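Local coordinates for protein quinoline 2-oxidoreductase small subunit (Pseudomonas putida, PDB 1T3Q) that carries two [2Fe-2S] clusters that probably pass electrons from the molybdenum site to FAD in the enzyme that hydroxylates quinoline, at residues R21-V25 against E37-L41; E26-A32 against S67-V73; C56-I60 against A116-S120. All coordinates share one frame; numbering follows the deposited sequence.

Interaction 1: R21-V25 against E37-L41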
ATOM      1  N   ARG A  21       3.005  24.215  15.365  1.00 26.47           N
ATOM      2  CA  ARG A  21       3.456  22.834  15.450  1.00 26.04           C
ATOM      3  C   ARG A  21       4.643  22.685  16.392  1.00 25.69           C
ATOM      4  O   ARG A  21       5.384  23.636  16.646  1.00 25.83           O
ATOM      5  CB  ARG A  21       3.848  22.310  14.062  1.00 28.02           C
ATOM      6  CG  ARG A  21       2.739  22.371  13.016  1.00 28.81           C
ATOM      7  CD  ARG A  21       1.528  21.550  13.426  1.00 30.81           C
ATOM      8  NE  ARG A  21       1.807  20.116  13.462  1.00 32.34           N
ATOM      9  CZ  ARG A  21       1.907  19.336  12.387  1.00 34.37           C
ATOM     10  NH1 ARG A  21       2.164  18.044  12.533  1.00 33.25           N
ATOM     11  NH2 ARG A  21       1.739  19.838  11.169  1.00 34.09           N
ATOM     12  N   VAL A  22       4.806  21.476  16.910  1.00 24.09           N
ATOM     13  CA  VAL A  22       5.906  21.158  17.802  1.00 25.00           C
ATOM     14  C   VAL A  22       6.486  19.834  17.328  1.00 24.45           C
ATOM     15  O   VAL A  22       5.787  18.827  17.289  1.00 26.65           O
ATOM     16  CB  VAL A  22       5.430  20.998  19.261  1.00 25.01           C
ATOM     17  CG1 VAL A  22       6.595  20.567  20.136  1.00 25.59           C
ATOM     18  CG2 VAL A  22       4.851  22.312  19.769  1.00 25.04           C
ATOM     19  N   PHE A  23       7.758  19.843  16.947  1.00 23.86           N
ATOM     20  CA  PHE A  23       8.409  18.623  16.484  1.00 25.80           C
ATOM     21  C   PHE A  23       9.799  18.468  17.089  1.00 26.00           C
ATOM     22  O   PHE A  23      10.449  19.454  17.447  1.00 26.01           O
ATOM     23  CB  PHE A  23       8.470  18.601  14.948  1.00 23.40           C
ATOM     24  CG  PHE A  23       9.075  19.834  14.335  1.00 23.85           C
ATOM     25  CD1 PHE A  23      10.441  19.912  14.096  1.00 22.45           C
ATOM     26  CD2 PHE A  23       8.274  20.926  14.005  1.00 23.46           C
ATOM     27  CE1 PHE A  23      11.006  21.057  13.539  1.00 22.37           C
ATOM     28  CE2 PHE A  23       8.827  22.078  13.447  1.00 23.41           C
ATOM     29  CZ  PHE A  23      10.196  22.146  13.214  1.00 24.29           C
ATOM     30  N   TYR A  24      10.238  17.221  17.220  1.00 25.94           N
ATOM     31  CA  TYR A  24      11.542  16.921  17.791  1.00 26.04           C
ATOM     32  C   TYR A  24      12.520  16.489  16.720  1.00 25.37           C
ATOM     33  O   TYR A  24      12.225  15.610  15.916  1.00 24.20           O
ATOM     34  CB  TYR A  24      11.414  15.831  18.855  1.00 28.80           C
ATOM     35  CG  TYR A  24      10.700  16.310  20.093  1.00 31.96           C
ATOM     36  CD1 TYR A  24       9.327  16.557  20.080  1.00 32.75           C
ATOM     37  CD2 TYR A  24      11.406  16.570  21.266  1.00 32.46           C
ATOM     38  CE1 TYR A  24       8.679  17.053  21.204  1.00 35.76           C
ATOM     39  CE2 TYR A  24      10.768  17.067  22.391  1.00 34.99           C
ATOM     40  CZ  TYR A  24       9.406  17.307  22.354  1.00 35.79           C
ATOM     41  OH  TYR A  24       8.781  17.813  23.468  1.00 41.78           O
ATOM     42  N   VAL A  25      13.692  17.111  16.723  1.00 25.34           N
ATOM     43  CA  VAL A  25      14.714  16.815  15.735  1.00 25.37           C
ATOM     44  C   VAL A  25      16.118  16.939  16.300  1.00 25.17           C
ATOM     45  O   VAL A  25      16.334  17.569  17.339  1.00 24.98           O
ATOM     46  CB  VAL A  25      14.615  17.786  14.531  1.00 25.36           C
ATOM     47  CG1 VAL A  25      13.319  17.556  13.778  1.00 26.85           C
ATOM     48  CG2 VAL A  25      14.695  19.231  15.021  1.00 25.63           C
ATOM     49  N   GLU A  37      10.234  13.965   6.758  1.00 20.29           N
ATOM     50  CA  GLU A  37      10.254  12.782   7.608  1.00 19.84           C
ATOM     51  C   GLU A  37       9.731  12.896   9.041  1.00 21.09           C
ATOM     52  O   GLU A  37       9.211  11.924   9.589  1.00 20.58           O
ATOM     53  CB  GLU A  37      11.683  12.216   7.597  1.00 22.45           C
ATOM     54  CG  GLU A  37      12.135  11.855   6.178  1.00 23.64           C
ATOM     55  CD  GLU A  37      13.634  11.627   6.035  1.00 25.33           C
ATOM     56  OE1 GLU A  37      14.068  11.289   4.911  1.00 24.49           O
ATOM     57  OE2 GLU A  37      14.380  11.792   7.024  1.00 24.41           O
ATOM     58  N   VAL A  38       9.851  14.064   9.657  1.00 18.80           N
ATOM     59  CA  VAL A  38       9.359  14.209  11.023  1.00 19.78           C
ATOM     60  C   VAL A  38       7.935  14.759  11.056  1.00 19.15           C
ATOM     61  O   VAL A  38       7.075  14.223  11.753  1.00 20.30           O
ATOM     62  CB  VAL A  38      10.273  15.122  11.861  1.00 18.73           C
ATOM     63  CG1 VAL A  38       9.696  15.288  13.270  1.00 19.01           C
ATOM     64  CG2 VAL A  38      11.671  14.519  11.940  1.00 19.89           C
ATOM     65  N   VAL A  39       7.684  15.816  10.293  1.00 19.73           N
ATOM     66  CA  VAL A  39       6.357  16.419  10.253  1.00 20.00           C
ATOM     67  C   VAL A  39       5.429  15.654   9.300  1.00 21.69           C
ATOM     68  O   VAL A  39       4.209  15.658   9.470  1.00 23.42           O
ATOM     69  CB  VAL A  39       6.438  17.903   9.822  1.00 20.31           C
ATOM     70  CG1 VAL A  39       5.075  18.564   9.966  1.00 16.99           C
ATOM     71  CG2 VAL A  39       7.475  18.639  10.665  1.00 21.97           C
ATOM     72  N   GLY A  40       6.007  14.998   8.299  1.00 21.29           N
ATOM     73  CA  GLY A  40       5.203  14.227   7.368  1.00 20.26           C
ATOM     74  C   GLY A  40       4.652  14.995   6.178  1.00 20.75           C
ATOM     75  O   GLY A  40       3.653  14.597   5.597  1.00 22.32           O
ATOM     76  N   LEU A  41       5.294  16.100   5.823  1.00 18.68           N
ATOM     77  CA  LEU A  41       4.866  16.902   4.688  1.00 18.48           C
ATOM     78  C   LEU A  41       5.899  16.694   3.588  1.00 17.44           C
ATOM     79  O   LEU A  41       6.886  17.429   3.490  1.00 16.79           O
ATOM     80  CB  LEU A  41       4.793  18.377   5.096  1.00 19.30           C
ATOM     81  CG  LEU A  41       3.768  18.685   6.194  1.00 21.00           C
ATOM     82  CD1 LEU A  41       3.926  20.128   6.661  1.00 18.48           C
ATOM     83  CD2 LEU A  41       2.359  18.440   5.654  1.00 22.55           C
TER
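Phe23 and the valine pair Val38 and Val39 meet where a beta hairpin packs against a helix, a contact of the beta-grasp fold of plant-type ferredoxin domains, in which a sheet packs round a helix. Strand 19-25 is an edge strand of the sheet within this chain and is paired with strand 10-16, and the last turn of helix 31-39 rests on it.

Phe23 can be followed outward from its backbone. Its CB meets Val38 CG1 at 3.9 Å. At the next atom the partner changes to the other valine, Phe23 CG lying 4.2 Å from Val39 CG2. Phe23 CD2 comes slightly nearer to the same methyl, 4.1 Å from Val39 CG2, which therefore sits over one face of the ring near its attached end. The ring also packs on Ile12 of the neighbouring strand. A chi1 of 53° puts CG between the backbone N and the carbonyl carbon, which places the ring beside Val39, and its twist about CB-CG presents a face to Val39 CG2.

The two valines share the work by branch. Val38 CG1 also touches the strand backbone, 3.7 Å from Tyr24 O, whereas its CG2 reaches Val25 CG1 at 3.9 Å. Val39 sends CG2 to the phenyl ring and CG1 to Arg21. Both chi2 (-60°) and chi3 (-67°) of Arg21 are bent, which curls the chain round to bring its guanidinium beside the helix end instead of straight out from the strand. That meeting is dispersive and not polar.

The contact is mostly apolar, with methyls against a ring, a guanidinium and a carbonyl oxygen, while backbone pairing of Arg21, Phe23 and Val25 with strand 10-16 fixes the strand. Val39 CG1 approaches the guanidinium obliquely, 3.8 Å from Arg21 NH2.

Interaction 2: E26-A32 against S67-V73. With FES (Fe2/s2 (inorganic) cluster), chain H.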
ATOM      1  N   GLU A  26      17.070  16.323  15.608  1.00 24.04           N
ATOM      2  CA  GLU A  26      18.471  16.414  15.996  1.00 25.42           C
ATOM      3  C   GLU A  26      19.019  17.598  15.215  1.00 23.63           C
ATOM      4  O   GLU A  26      18.534  17.901  14.123  1.00 23.50           O
ATOM      5  CB  GLU A  26      19.244  15.162  15.592  1.00 26.46           C
ATOM      6  CG  GLU A  26      18.804  13.890  16.272  1.00 32.62           C
ATOM      7  CD  GLU A  26      19.691  12.721  15.912  1.00 35.11           C
ATOM      8  OE1 GLU A  26      19.753  12.360  14.721  1.00 37.66           O
ATOM      9  OE2 GLU A  26      20.338  12.165  16.822  1.00 41.57           O
ATOM     10  N   PRO A  27      20.036  18.285  15.756  1.00 22.66           N
ATOM     11  CA  PRO A  27      20.622  19.436  15.063  1.00 22.12           C
ATOM     12  C   PRO A  27      21.156  19.081  13.669  1.00 20.54           C
ATOM     13  O   PRO A  27      21.130  19.911  12.764  1.00 21.11           O
ATOM     14  CB  PRO A  27      21.740  19.874  16.011  1.00 21.74           C
ATOM     15  CG  PRO A  27      21.193  19.504  17.364  1.00 22.17           C
ATOM     16  CD  PRO A  27      20.605  18.135  17.109  1.00 22.20           C
ATOM     17  N   ARG A  28      21.625  17.844  13.507  1.00 18.76           N
ATOM     18  CA  ARG A  28      22.192  17.375  12.240  1.00 19.28           C
ATOM     19  C   ARG A  28      21.210  17.222  11.082  1.00 17.95           C
ATOM     20  O   ARG A  28      21.623  16.951   9.954  1.00 18.42           O
ATOM     21  CB  ARG A  28      22.904  16.028  12.443  1.00 17.92           C
ATOM     22  CG  ARG A  28      21.954  14.851  12.675  1.00 18.18           C
ATOM     23  CD  ARG A  28      22.716  13.545  12.907  1.00 19.61           C
ATOM     24  NE  ARG A  28      23.671  13.263  11.836  1.00 21.88           N
ATOM     25  CZ  ARG A  28      24.497  12.218  11.823  1.00 20.57           C
ATOM     26  NH1 ARG A  28      25.334  12.037  10.810  1.00 20.41           N
ATOM     27  NH2 ARG A  28      24.486  11.348  12.824  1.00 19.62           N
ATOM     28  N   MET A  29      19.919  17.377  11.350  1.00 16.94           N
ATOM     29  CA  MET A  29      18.913  17.229  10.305  1.00 18.49           C
ATOM     30  C   MET A  29      18.502  18.583   9.729  1.00 19.35           C
ATOM     31  O   MET A  29      18.179  19.509  10.484  1.00 18.35           O
ATOM     32  CB  MET A  29      17.675  16.510  10.873  1.00 18.58           C
ATOM     33  CG  MET A  29      16.541  16.313   9.870  1.00 17.67           C
ATOM     34  SD  MET A  29      15.120  15.403  10.510  1.00 21.91           S
ATOM     35  CE  MET A  29      15.600  13.723  10.145  1.00 21.77           C
ATOM     36  N   HIS A  30      18.522  18.719   8.402  1.00 18.05           N
ATOM     37  CA  HIS A  30      18.098  19.989   7.832  1.00 17.68           C
ATOM     38  C   HIS A  30      16.573  20.071   7.800  1.00 16.76           C
ATOM     39  O   HIS A  30      15.880  19.069   7.991  1.00 16.13           O
ATOM     40  CB  HIS A  30      18.719  20.253   6.444  1.00 16.49           C
ATOM     41  CG  HIS A  30      18.594  19.126   5.459  1.00 18.91           C
ATOM     42  ND1 HIS A  30      17.383  18.580   5.092  1.00 17.43           N
ATOM     43  CD2 HIS A  30      19.528  18.519   4.687  1.00 19.64           C
ATOM     44  CE1 HIS A  30      17.575  17.690   4.132  1.00 18.25           C
ATOM     45  NE2 HIS A  30      18.869  17.635   3.867  1.00 16.36           N
ATOM     46  N   LEU A  31      16.059  21.279   7.599  1.00 17.46           N
ATOM     47  CA  LEU A  31      14.622  21.524   7.587  1.00 16.19           C
ATOM     48  C   LEU A  31      13.848  20.726   6.543  1.00 16.85           C
ATOM     49  O   LEU A  31      12.733  20.264   6.812  1.00 15.31           O
ATOM     50  CB  LEU A  31      14.364  23.024   7.409  1.00 17.10           C
ATOM     51  CG  LEU A  31      12.909  23.490   7.499  1.00 17.07           C
ATOM     52  CD1 LEU A  31      12.269  22.959   8.774  1.00 17.30           C
ATOM     53  CD2 LEU A  31      12.864  25.010   7.459  1.00 17.40           C
ATOM     54  N   ALA A  32      14.432  20.555   5.358  1.00 17.00           N
ATOM     55  CA  ALA A  32      13.773  19.793   4.301  1.00 16.95           C
ATOM     56  C   ALA A  32      13.469  18.383   4.808  1.00 16.79           C
ATOM     57  O   ALA A  32      12.339  17.912   4.705  1.00 15.73           O
ATOM     58  CB  ALA A  32      14.663  19.735   3.054  1.00 17.29           C
ATOM     59  N   SER A  67      15.357  25.020   2.193  1.00 16.54           N
ATOM     60  CA  SER A  67      15.182  24.257   3.422  1.00 17.56           C
ATOM     61  C   SER A  67      16.283  23.225   3.627  1.00 17.85           C
ATOM     62  O   SER A  67      16.482  22.749   4.740  1.00 15.99           O
ATOM     63  CB  SER A  67      13.806  23.574   3.454  1.00 17.19           C
ATOM     64  OG  SER A  67      13.582  22.800   2.292  1.00 18.42           O
ATOM     65  N   CYS A  68      17.003  22.874   2.563  1.00 17.26           N
ATOM     66  CA  CYS A  68      18.089  21.905   2.709  1.00 18.34           C
ATOM     67  C   CYS A  68      19.309  22.594   3.324  1.00 19.38           C
ATOM     68  O   CYS A  68      20.228  21.930   3.814  1.00 17.88           O
ATOM     69  CB  CYS A  68      18.469  21.301   1.356  1.00 16.94           C
ATOM     70  SG  CYS A  68      19.331  22.402   0.244  1.00 17.37           S
ATOM     71  N   LEU A  69      19.317  23.928   3.283  1.00 18.77           N
ATOM     72  CA  LEU A  69      20.415  24.698   3.852  1.00 19.19           C
ATOM     73  C   LEU A  69      19.974  25.474   5.095  1.00 18.17           C
ATOM     74  O   LEU A  69      20.557  26.501   5.449  1.00 16.62           O
ATOM     75  CB  LEU A  69      21.002  25.657   2.812  1.00 18.91           C
ATOM     76  CG  LEU A  69      21.643  25.008   1.580  1.00 19.02           C
ATOM     77  CD1 LEU A  69      22.433  26.063   0.839  1.00 19.72           C
ATOM     78  CD2 LEU A  69      22.572  23.855   1.987  1.00 20.58           C
ATOM     79  N   THR A  70      18.929  24.973   5.740  1.00 17.74           N
ATOM     80  CA  THR A  70      18.407  25.555   6.971  1.00 17.82           C
ATOM     81  C   THR A  70      18.330  24.396   7.954  1.00 17.07           C
ATOM     82  O   THR A  70      17.745  23.368   7.638  1.00 18.57           O
ATOM     83  CB  THR A  70      16.976  26.124   6.793  1.00 18.50           C
ATOM     84  OG1 THR A  70      16.975  27.148   5.789  1.00 18.10           O
ATOM     85  CG2 THR A  70      16.475  26.713   8.115  1.00 17.75           C
ATOM     86  N   LEU A  71      18.931  24.527   9.135  1.00 18.05           N
ATOM     87  CA  LEU A  71      18.842  23.432  10.096  1.00 15.93           C
ATOM     88  C   LEU A  71      17.393  23.375  10.562  1.00 17.44           C
ATOM     89  O   LEU A  71      16.732  24.413  10.688  1.00 16.72           O
ATOM     90  CB  LEU A  71      19.756  23.672  11.310  1.00 15.98           C
ATOM     91  CG  LEU A  71      21.271  23.809  11.108  1.00 17.69           C
ATOM     92  CD1 LEU A  71      21.939  23.994  12.465  1.00 17.23           C
ATOM     93  CD2 LEU A  71      21.830  22.565  10.424  1.00 16.72           C
ATOM     94  N   ALA A  72      16.890  22.174  10.813  1.00 14.61           N
ATOM     95  CA  ALA A  72      15.521  22.046  11.280  1.00 16.51           C
ATOM     96  C   ALA A  72      15.374  22.837  12.578  1.00 17.61           C
ATOM     97  O   ALA A  72      14.341  23.462  12.814  1.00 16.88           O
ATOM     98  CB  ALA A  72      15.175  20.571  11.509  1.00 15.33           C
ATOM     99  N   VAL A  73      16.407  22.823  13.417  1.00 16.36           N
ATOM    100  CA  VAL A  73      16.331  23.560  14.676  1.00 17.87           C
ATOM    101  C   VAL A  73      16.263  25.075  14.469  1.00 18.07           C
ATOM    102  O   VAL A  73      15.860  25.807  15.369  1.00 20.04           O
ATOM    103  CB  VAL A  73      17.509  23.220  15.635  1.00 16.38           C
ATOM    104  CG1 VAL A  73      17.438  21.760  16.038  1.00 18.33           C
ATOM    105  CG2 VAL A  73      18.848  23.541  14.987  1.00 16.62           C
TER
HETATM  106 FE1  FES H4908      18.496  21.563  -4.090  1.00 16.10          FE
HETATM  107 FE2  FES H4908      17.768  22.419  -1.610  1.00 17.11          FE
HETATM  108  S1  FES H4908      18.449  23.690  -3.193  1.00 18.31           S
HETATM  109  S2  FES H4908      17.667  20.290  -2.459  1.00 17.31           S
HETATM  110  O   HOH W   1      18.264  20.684  12.950  1.00 18.77           O
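Beside the [2Fe-2S] cluster of the ferredoxin-like domain two segments meet: 26-32, which leads into helix 31-39, and 67-73, which carries Cys68, a ligand of the cluster. Their backbones bridge once, at His30 and Leu71.

Two bonds flank this bridge. Leu31 N donates to Thr70 O at 2.7 Å, almost in line with the carbonyl, and Ala72 N donates to Met29 O in the plane of its carbonyl. A third, from Ala32 N to Ser67 O, is less regular, since the donor stands well above the carbonyl plane. Beyond the bridge a water links the two segments: it accepts from Val73 N and lies within donating distance of Pro27 O and Met29 O, which may share its protons with other acceptors.

His30 occupies the N-cap of the helix. With chi1 at 50°, its CG lies between the backbone N and the carbonyl carbon, and the ring turns back so that ND1 caps Asp33 N while NE2 hydrogen-bonds Glu49 OE1 of the cluster loop. One ring face receives Cys68 CA in a CH-pi contact, 4.1 Å from the centroid and 16° off the normal. Putting an alanine here would probably leave the Asp33 amide uncapped and Glu49 without its mate, and open a gap over the backbone of Cys68.

Alongside, Leu31 CD2 and Thr70 CG2 lie side by side at 4.0 Å, and Ala32 CB packs against Ser67 OG at 3.3 Å, an oxygen whose hydrogen bond is to Cys56 O. Leu69 touches the FAD, so this loop reaches both the flavin and the cluster. Cys68 SG, reached through a chi1 of 72°, binds the iron atom FE2 at 2.4 Å.

Interaction 3: C56-I60 against A116-S120. With FES (Fe2/s2 (inorganic) cluster), chain H.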
ATOM      1  N   CYS A  56      13.739  22.445  -2.904  1.00 14.85           N
ATOM      2  CA  CYS A  56      13.339  22.448  -1.495  1.00 13.87           C
ATOM      3  C   CYS A  56      12.943  23.841  -1.031  1.00 15.51           C
ATOM      4  O   CYS A  56      12.781  24.073   0.166  1.00 14.08           O
ATOM      5  CB  CYS A  56      14.504  22.001  -0.611  1.00 13.92           C
ATOM      6  SG  CYS A  56      15.821  23.240  -0.593  1.00 15.03           S
ATOM      7  N   THR A  57      12.803  24.765  -1.970  1.00 15.53           N
ATOM      8  CA  THR A  57      12.454  26.136  -1.620  1.00 16.74           C
ATOM      9  C   THR A  57      11.091  26.245  -0.951  1.00 17.66           C
ATOM     10  O   THR A  57      10.091  25.745  -1.469  1.00 18.32           O
ATOM     11  CB  THR A  57      12.482  27.043  -2.871  1.00 16.15           C
ATOM     12  OG1 THR A  57      13.781  26.973  -3.479  1.00 16.24           O
ATOM     13  CG2 THR A  57      12.195  28.504  -2.488  1.00 14.95           C
ATOM     14  N   ILE A  58      11.061  26.889   0.214  1.00 17.30           N
ATOM     15  CA  ILE A  58       9.820  27.099   0.954  1.00 17.15           C
ATOM     16  C   ILE A  58       9.812  28.545   1.434  1.00 15.40           C
ATOM     17  O   ILE A  58      10.785  29.264   1.248  1.00 16.40           O
ATOM     18  CB  ILE A  58       9.719  26.173   2.186  1.00 17.04           C
ATOM     19  CG1 ILE A  58      10.897  26.426   3.130  1.00 17.82           C
ATOM     20  CG2 ILE A  58       9.667  24.712   1.742  1.00 17.10           C
ATOM     21  CD1 ILE A  58      10.845  25.618   4.410  1.00 18.06           C
ATOM     22  N   LEU A  59       8.715  28.982   2.033  1.00 16.50           N
ATOM     23  CA  LEU A  59       8.665  30.350   2.535  1.00 17.40           C
ATOM     24  C   LEU A  59       8.767  30.322   4.053  1.00 17.78           C
ATOM     25  O   LEU A  59       8.027  29.596   4.724  1.00 18.17           O
ATOM     26  CB  LEU A  59       7.361  31.044   2.124  1.00 18.97           C
ATOM     27  CG  LEU A  59       7.067  31.184   0.626  1.00 19.66           C
ATOM     28  CD1 LEU A  59       5.729  31.897   0.432  1.00 23.59           C
ATOM     29  CD2 LEU A  59       8.172  31.965  -0.050  1.00 20.32           C
ATOM     30  N   ILE A  60       9.706  31.094   4.584  1.00 17.32           N
ATOM     31  CA  ILE A  60       9.897  31.203   6.021  1.00 18.73           C
ATOM     32  C   ILE A  60       9.664  32.675   6.351  1.00 18.74           C
ATOM     33  O   ILE A  60      10.401  33.558   5.897  1.00 19.01           O
ATOM     34  CB  ILE A  60      11.312  30.748   6.436  1.00 20.11           C
ATOM     35  CG1 ILE A  60      11.470  29.253   6.121  1.00 21.13           C
ATOM     36  CG2 ILE A  60      11.530  30.994   7.925  1.00 19.51           C
ATOM     37  CD1 ILE A  60      12.772  28.638   6.597  1.00 22.76           C
ATOM     38  N   ALA A 116       6.889  28.371  -4.662  1.00 15.88           N
ATOM     39  CA  ALA A 116       7.376  29.189  -3.556  1.00 16.52           C
ATOM     40  C   ALA A 116       8.002  30.473  -4.100  1.00 17.44           C
ATOM     41  O   ALA A 116       7.654  31.581  -3.678  1.00 15.99           O
ATOM     42  CB  ALA A 116       8.407  28.400  -2.726  1.00 13.87           C
ATOM     43  N   THR A 117       8.916  30.333  -5.052  1.00 17.59           N
ATOM     44  CA  THR A 117       9.568  31.500  -5.625  1.00 16.90           C
ATOM     45  C   THR A 117       8.553  32.381  -6.356  1.00 18.09           C
ATOM     46  O   THR A 117       8.582  33.606  -6.226  1.00 17.04           O
ATOM     47  CB  THR A 117      10.698  31.097  -6.597  1.00 17.04           C
ATOM     48  OG1 THR A 117      11.675  30.319  -5.894  1.00 15.58           O
ATOM     49  CG2 THR A 117      11.382  32.337  -7.166  1.00 16.67           C
ATOM     50  N   ALA A 118       7.646  31.761  -7.105  1.00 18.31           N
ATOM     51  CA  ALA A 118       6.643  32.527  -7.843  1.00 18.82           C
ATOM     52  C   ALA A 118       5.763  33.349  -6.898  1.00 20.44           C
ATOM     53  O   ALA A 118       5.462  34.514  -7.178  1.00 19.99           O
ATOM     54  CB  ALA A 118       5.784  31.600  -8.683  1.00 16.78           C
ATOM     55  N   ARG A 119       5.355  32.753  -5.782  1.00 20.60           N
ATOM     56  CA  ARG A 119       4.518  33.471  -4.823  1.00 23.63           C
ATOM     57  C   ARG A 119       5.248  34.711  -4.330  1.00 23.94           C
ATOM     58  O   ARG A 119       4.670  35.794  -4.243  1.00 22.70           O
ATOM     59  CB  ARG A 119       4.165  32.584  -3.627  1.00 25.83           C
ATOM     60  CG  ARG A 119       3.223  31.436  -3.926  1.00 29.37           C
ATOM     61  CD  ARG A 119       2.747  30.815  -2.622  1.00 32.21           C
ATOM     62  NE  ARG A 119       1.943  31.765  -1.857  1.00 35.29           N
ATOM     63  CZ  ARG A 119       1.738  31.699  -0.545  1.00 36.67           C
ATOM     64  NH1 ARG A 119       0.987  32.613   0.050  1.00 37.52           N
ATOM     65  NH2 ARG A 119       2.291  30.731   0.175  1.00 36.26           N
ATOM     66  N   SER A 120       6.527  34.546  -4.008  1.00 23.88           N
ATOM     67  CA  SER A 120       7.340  35.655  -3.525  1.00 25.24           C
ATOM     68  C   SER A 120       7.384  36.790  -4.541  1.00 24.73           C
ATOM     69  O   SER A 120       7.262  37.959  -4.182  1.00 24.50           O
ATOM     70  CB  SER A 120       8.763  35.177  -3.235  1.00 25.88           C
ATOM     71  OG  SER A 120       9.566  36.258  -2.794  1.00 31.74           O
TER
HETATM   72 FE1  FES H4908      18.496  21.563  -4.090  1.00 16.10          FE
HETATM   73 FE2  FES H4908      17.768  22.419  -1.610  1.00 17.11          FE
HETATM   74  S1  FES H4908      18.449  23.690  -3.193  1.00 18.31           S
HETATM   75  S2  FES H4908      17.667  20.290  -2.459  1.00 17.31           S
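Leu59 lays its CD1 methyl over one face of the Arg119 guanidinium, 3.6 Å from Arg119 NH2 and 4.1 Å from its CZ. The other methyl turns to the helix backbone, where Leu59 CD2 stops 3.7 Å from Ala116 O, an oxygen already engaged by Ser120 N in the helical pattern. One leucine fork thus spans a turn of helix, with the guanidinium at one methyl and a backbone carbonyl at the other. Arg119 runs extended through chi2 and bends at chi3 (65°) to offer the flat side of its guanidinium, and NH2 forms a salt bridge to Glu81 of the adjoining strand, which holds the group in place.

The contact joins the two halves of this subunit. Strand 57-60 belongs to the beta-grasp sheet of the N-terminal ferredoxin-like domain, and helix 111-124 to the helical domain that binds the second [2Fe-2S] cluster, as in other molybdenum hydroxylases. Their segment axes approach to 8.1 Å at an angle of 44°, a closeness that the small Ala116 helps to permit.

Ala116 CB fits against the strand, 3.4 Å from Thr57 O and 3.8 Å from Thr57 CG2. Thr57 divides its branches: CG2, anti to the backbone N, goes to the helix, whereas OG1 hydrogen-bonds Gly54 O in the cluster loop. Thr57 CG2 also comes 3.9 Å from Thr117 OG1; the hydroxyl of Thr117 has its own partner in Asn140. One residue before Thr57, Cys56 SG binds the iron atom FE2 of the first cluster at 2.3 Å.

From the N terminus, strand 19-25 leads through the 26-32 turn into helix 31-39, and interaction 1 closes that short excursion by folding the helix end back on the strand. Interaction 2 starts inside this loop and closes a longer one, bringing 67-73 to the start of the same helix; the two therefore cross, and they touch where Val25 meets Ala72 and Val73. Interaction 3 begins after interaction 1 has closed but within the span of interaction 2, crossing it, and reaches forward to helix 111-124. Cys56 and Cys68 bind one iron atom, so interactions 2 and 3 meet at the first cluster, and of the three, interaction 3 alone ties the ferredoxin-like domain to the helical one.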